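Side-chain contact in cytolethal distending toxin protein B (Haemophilus ducreyi, PDB 1SR4), which forms the probable DNase I-like nuclease subunit of a three-protein bacterial genotoxin that damages DNA in host cells: residues W10-S15 against E20-I25. Residues are numbered along the deposited sequence; the frame is centred on the assembly and turned at random.
Sequences WNLQGS and ESKWNI
Lys-22, on the first turn of helix 20-31, reaches across to Leu-12 and Gln-13, where strand 7-11 has just run out into a loop; the two pieces open the beta-alpha-beta unit 7-11, 20-31, 39-43 of a DNase I-like fold. Hydrogen bonds hold the far end of the lysine. Its chain is extended beyond CG, which carries NZ to two successive backbone carbonyls. NZ meets Leu-12 O at 3.1 Å in the carbonyl plane, with a C=O...N angle of 157°, whereas it approaches Gln-13 O, 3.0 Å away, from well above the plane. Thr-249 O also accepts from NZ, so three main-chain oxygens surround this buried ammonium group and probably stabilise its charge. A water bonded to Gln-13 OE1 adds a weak link to NZ; the same OE1 accepts from the backbone N of Asp-251.

Apolar contacts lie nearer the helix, along the CB-to-CD part of the lysine and at Trp-23. Leu-12 CG rests against Lys-22 CB at 3.8 Å, and Leu-12 CD2 touches Lys-22 CD where the two side chains cross at a slant. With CG anti to the backbone N (chi1 -172°), Leu-12 carries its branched end toward the helix. Its CD1 sits almost directly above the five-membered ring of Trp-23, a CH-pi contact whose line to the centroid is 11° off the normal. Trp-23 NE1 donates to Ala-45 O, which helps fix the ring's rotation. The Trp-10 and Lys-22 side chains cross at about a right angle, with Trp-10 CH2 4.1 Å from Lys-22 CB.

Where the strand gives way to the loop, an Asx turn shapes the chain: Gln-13 N, of the peptide whose carbonyl Leu-12 O receives the lysine, donates to Asn-11 OD1 at 3.0 Å, slightly tilted from the side-chain carbonyl plane.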
ATOM      1  N   TRP B  10       5.476  -6.529  -1.814  1.00  8.66           N
ATOM      2  CA  TRP B  10       4.050  -6.561  -2.068  1.00  6.85           C
ATOM      3  C   TRP B  10       3.797  -7.374  -3.331  1.00  7.97           C
ATOM      4  O   TRP B  10       4.472  -7.181  -4.336  1.00  5.97           O
ATOM      5  CB  TRP B  10       3.460  -5.156  -2.255  1.00  6.41           C
ATOM      6  CG  TRP B  10       1.951  -5.184  -2.364  1.00  7.55           C
ATOM      7  CD1 TRP B  10       1.084  -5.887  -1.561  1.00  6.37           C
ATOM      8  CD2 TRP B  10       1.131  -4.498  -3.337  1.00  6.76           C
ATOM      9  NE1 TRP B  10      -0.218  -5.679  -1.978  1.00  6.55           N
ATOM     10  CE2 TRP B  10      -0.216  -4.840  -3.064  1.00  7.35           C
ATOM     11  CE3 TRP B  10       1.404  -3.632  -4.404  1.00  4.64           C
ATOM     12  CZ2 TRP B  10      -1.291  -4.345  -3.830  1.00  6.11           C
ATOM     13  CZ3 TRP B  10       0.331  -3.135  -5.164  1.00  8.21           C
ATOM     14  CH2 TRP B  10      -0.996  -3.497  -4.871  1.00  8.11           C
ATOM     15  N   ASN B  11       2.848  -8.306  -3.257  1.00  6.45           N
ATOM     16  CA  ASN B  11       2.483  -9.087  -4.423  1.00  8.29           C
ATOM     17  C   ASN B  11       1.309  -8.274  -4.964  1.00  7.39           C
ATOM     18  O   ASN B  11       0.244  -8.212  -4.353  1.00  8.56           O
ATOM     19  CB  ASN B  11       2.014 -10.506  -4.051  1.00  5.48           C
ATOM     20  CG  ASN B  11       1.664 -11.326  -5.279  1.00  8.23           C
ATOM     21  OD1 ASN B  11       1.215 -10.778  -6.295  1.00  8.24           O
ATOM     22  ND2 ASN B  11       1.851 -12.628  -5.201  1.00  6.71           N
ATOM     23  N   LEU B  12       1.535  -7.635  -6.099  1.00  8.84           N
ATOM     24  CA  LEU B  12       0.561  -6.775  -6.746  1.00  7.38           C
ATOM     25  C   LEU B  12      -0.605  -7.495  -7.428  1.00  8.62           C
ATOM     26  O   LEU B  12      -1.657  -6.891  -7.640  1.00  7.69           O
ATOM     27  CB  LEU B  12       1.317  -5.881  -7.750  1.00  9.23           C
ATOM     28  CG  LEU B  12       0.645  -4.721  -8.504  1.00  9.21           C
ATOM     29  CD1 LEU B  12       1.642  -3.551  -8.620  1.00  7.47           C
ATOM     30  CD2 LEU B  12       0.186  -5.191  -9.917  1.00  6.30           C
ATOM     31  N   GLN B  13      -0.425  -8.774  -7.762  1.00  7.55           N
ATOM     32  CA  GLN B  13      -1.461  -9.566  -8.446  1.00  8.29           C
ATOM     33  C   GLN B  13      -1.984  -8.817  -9.663  1.00  7.56           C
ATOM     34  O   GLN B  13      -3.190  -8.634  -9.829  1.00  9.45           O
ATOM     35  CB  GLN B  13      -2.631  -9.896  -7.499  1.00  7.87           C
ATOM     36  CG  GLN B  13      -2.230 -10.812  -6.326  1.00  9.47           C
ATOM     37  CD  GLN B  13      -3.422 -11.388  -5.587  1.00 10.45           C
ATOM     38  OE1 GLN B  13      -4.346 -10.670  -5.215  1.00 12.92           O
ATOM     39  NE2 GLN B  13      -3.405 -12.695  -5.367  1.00 13.05           N
ATOM     40  N   GLY B  14      -1.076  -8.416 -10.537  1.00  8.34           N
ATOM     41  CA  GLY B  14      -1.491  -7.667 -11.710  1.00 10.20           C
ATOM     42  C   GLY B  14      -2.115  -8.510 -12.809  1.00 12.73           C
ATOM     43  O   GLY B  14      -1.943  -9.731 -12.836  1.00 14.70           O
ATOM     44  N   SER B  15      -2.854  -7.861 -13.707  1.00 11.75           N
ATOM     45  CA  SER B  15      -3.467  -8.546 -14.840  1.00 13.41           C
ATOM     46  C   SER B  15      -3.805  -7.530 -15.917  1.00 15.22           C
ATOM     47  O   SER B  15      -3.671  -6.319 -15.719  1.00 13.64           O
ATOM     48  CB  SER B  15      -4.749  -9.275 -14.431  1.00 13.87           C
ATOM     49  OG  SER B  15      -5.729  -8.347 -14.007  1.00 15.91           O
ATOM     50  N   GLU B  20      -2.158  -0.945 -13.876  1.00  9.35           N
ATOM     51  CA  GLU B  20      -1.704   0.437 -13.775  1.00  9.64           C
ATOM     52  C   GLU B  20      -2.235   1.142 -12.531  1.00  9.38           C
ATOM     53  O   GLU B  20      -1.501   1.857 -11.859  1.00 10.02           O
ATOM     54  CB  GLU B  20      -2.146   1.212 -15.029  1.00  9.58           C
ATOM     55  CG  GLU B  20      -1.647   2.651 -15.133  1.00 13.67           C
ATOM     56  CD  GLU B  20      -0.144   2.741 -15.398  1.00 15.83           C
ATOM     57  OE1 GLU B  20       0.408   1.815 -16.011  1.00 18.70           O
ATOM     58  OE2 GLU B  20       0.489   3.742 -15.003  1.00 18.33           O
ATOM     59  N   SER B  21      -3.509   0.956 -12.213  1.00  9.36           N
ATOM     60  CA  SER B  21      -4.047   1.644 -11.047  1.00  9.45           C
ATOM     61  C   SER B  21      -3.371   1.180  -9.753  1.00 10.84           C
ATOM     62  O   SER B  21      -3.165   1.982  -8.832  1.00 10.25           O
ATOM     63  CB  SER B  21      -5.575   1.478 -10.970  1.00  9.27           C
ATOM     64  OG  SER B  21      -5.952   0.108 -10.903  1.00 13.62           O
ATOM     65  N   LYS B  22      -2.984  -0.094  -9.700  1.00  9.01           N
ATOM     66  CA  LYS B  22      -2.329  -0.635  -8.506  1.00 10.28           C
ATOM     67  C   LYS B  22      -0.962   0.006  -8.249  1.00  9.74           C
ATOM     68  O   LYS B  22      -0.594   0.269  -7.101  1.00  9.47           O
ATOM     69  CB  LYS B  22      -2.182  -2.159  -8.611  1.00  9.94           C
ATOM     70  CG  LYS B  22      -3.505  -2.901  -8.906  1.00 10.25           C
ATOM     71  CD  LYS B  22      -3.395  -4.396  -8.576  1.00  9.88           C
ATOM     72  CE  LYS B  22      -4.654  -5.163  -8.968  1.00 11.22           C
ATOM     73  NZ  LYS B  22      -4.648  -6.529  -8.321  1.00  9.51           N
ATOM     74  N   TRP B  23      -0.198   0.247  -9.308  1.00  8.56           N
ATOM     75  CA  TRP B  23       1.095   0.902  -9.142  1.00  7.01           C
ATOM     76  C   TRP B  23       0.858   2.339  -8.661  1.00  7.40           C
ATOM     77  O   TRP B  23       1.569   2.835  -7.789  1.00  7.84           O
ATOM     78  CB  TRP B  23       1.860   0.993 -10.466  1.00  9.30           C
ATOM     79  CG  TRP B  23       2.559  -0.250 -10.898  1.00  8.17           C
ATOM     80  CD1 TRP B  23       2.053  -1.242 -11.689  1.00 10.21           C
ATOM     81  CD2 TRP B  23       3.907  -0.618 -10.604  1.00 10.02           C
ATOM     82  NE1 TRP B  23       3.002  -2.204 -11.909  1.00 11.09           N
ATOM     83  CE2 TRP B  23       4.154  -1.850 -11.258  1.00 10.23           C
ATOM     84  CE3 TRP B  23       4.939  -0.024  -9.858  1.00 10.42           C
ATOM     85  CZ2 TRP B  23       5.386  -2.503 -11.189  1.00  7.64           C
ATOM     86  CZ3 TRP B  23       6.171  -0.674  -9.791  1.00 10.66           C
ATOM     87  CH2 TRP B  23       6.382  -1.903 -10.452  1.00 11.31           C
ATOM     88  N   ASN B  24      -0.145   3.003  -9.224  1.00  9.26           N
ATOM     89  CA  ASN B  24      -0.396   4.392  -8.860  1.00 10.10           C
ATOM     90  C   ASN B  24      -1.137   4.635  -7.567  1.00 11.80           C
ATOM     91  O   ASN B  24      -1.075   5.735  -7.022  1.00 10.85           O
ATOM     92  CB  ASN B  24      -1.054   5.119 -10.020  1.00 10.78           C
ATOM     93  CG  ASN B  24      -0.088   5.323 -11.164  1.00 14.72           C
ATOM     94  OD1 ASN B  24       0.944   5.984 -11.004  1.00 15.02           O
ATOM     95  ND2 ASN B  24      -0.388   4.731 -12.310  1.00 16.46           N
ATOM     96  N   ILE B  25      -1.825   3.613  -7.067  1.00  8.18           N
ATOM     97  CA  ILE B  25      -2.506   3.745  -5.789  1.00  8.79           C
ATOM     98  C   ILE B  25      -1.567   3.231  -4.688  1.00 11.54           C
ATOM     99  O   ILE B  25      -1.013   4.019  -3.912  1.00 12.75           O
ATOM    100  CB  ILE B  25      -3.825   2.937  -5.762  1.00  8.20           C
ATOM    101  CG1 ILE B  25      -4.817   3.559  -6.754  1.00  9.26           C
ATOM    102  CG2 ILE B  25      -4.417   2.896  -4.321  1.00  8.39           C
ATOM    103  CD1 ILE B  25      -6.088   2.746  -6.946  1.00  8.49           C
TER
HETATM  104  O   HOH W   1      -5.965  -8.849  -6.504  1.00 12.16           O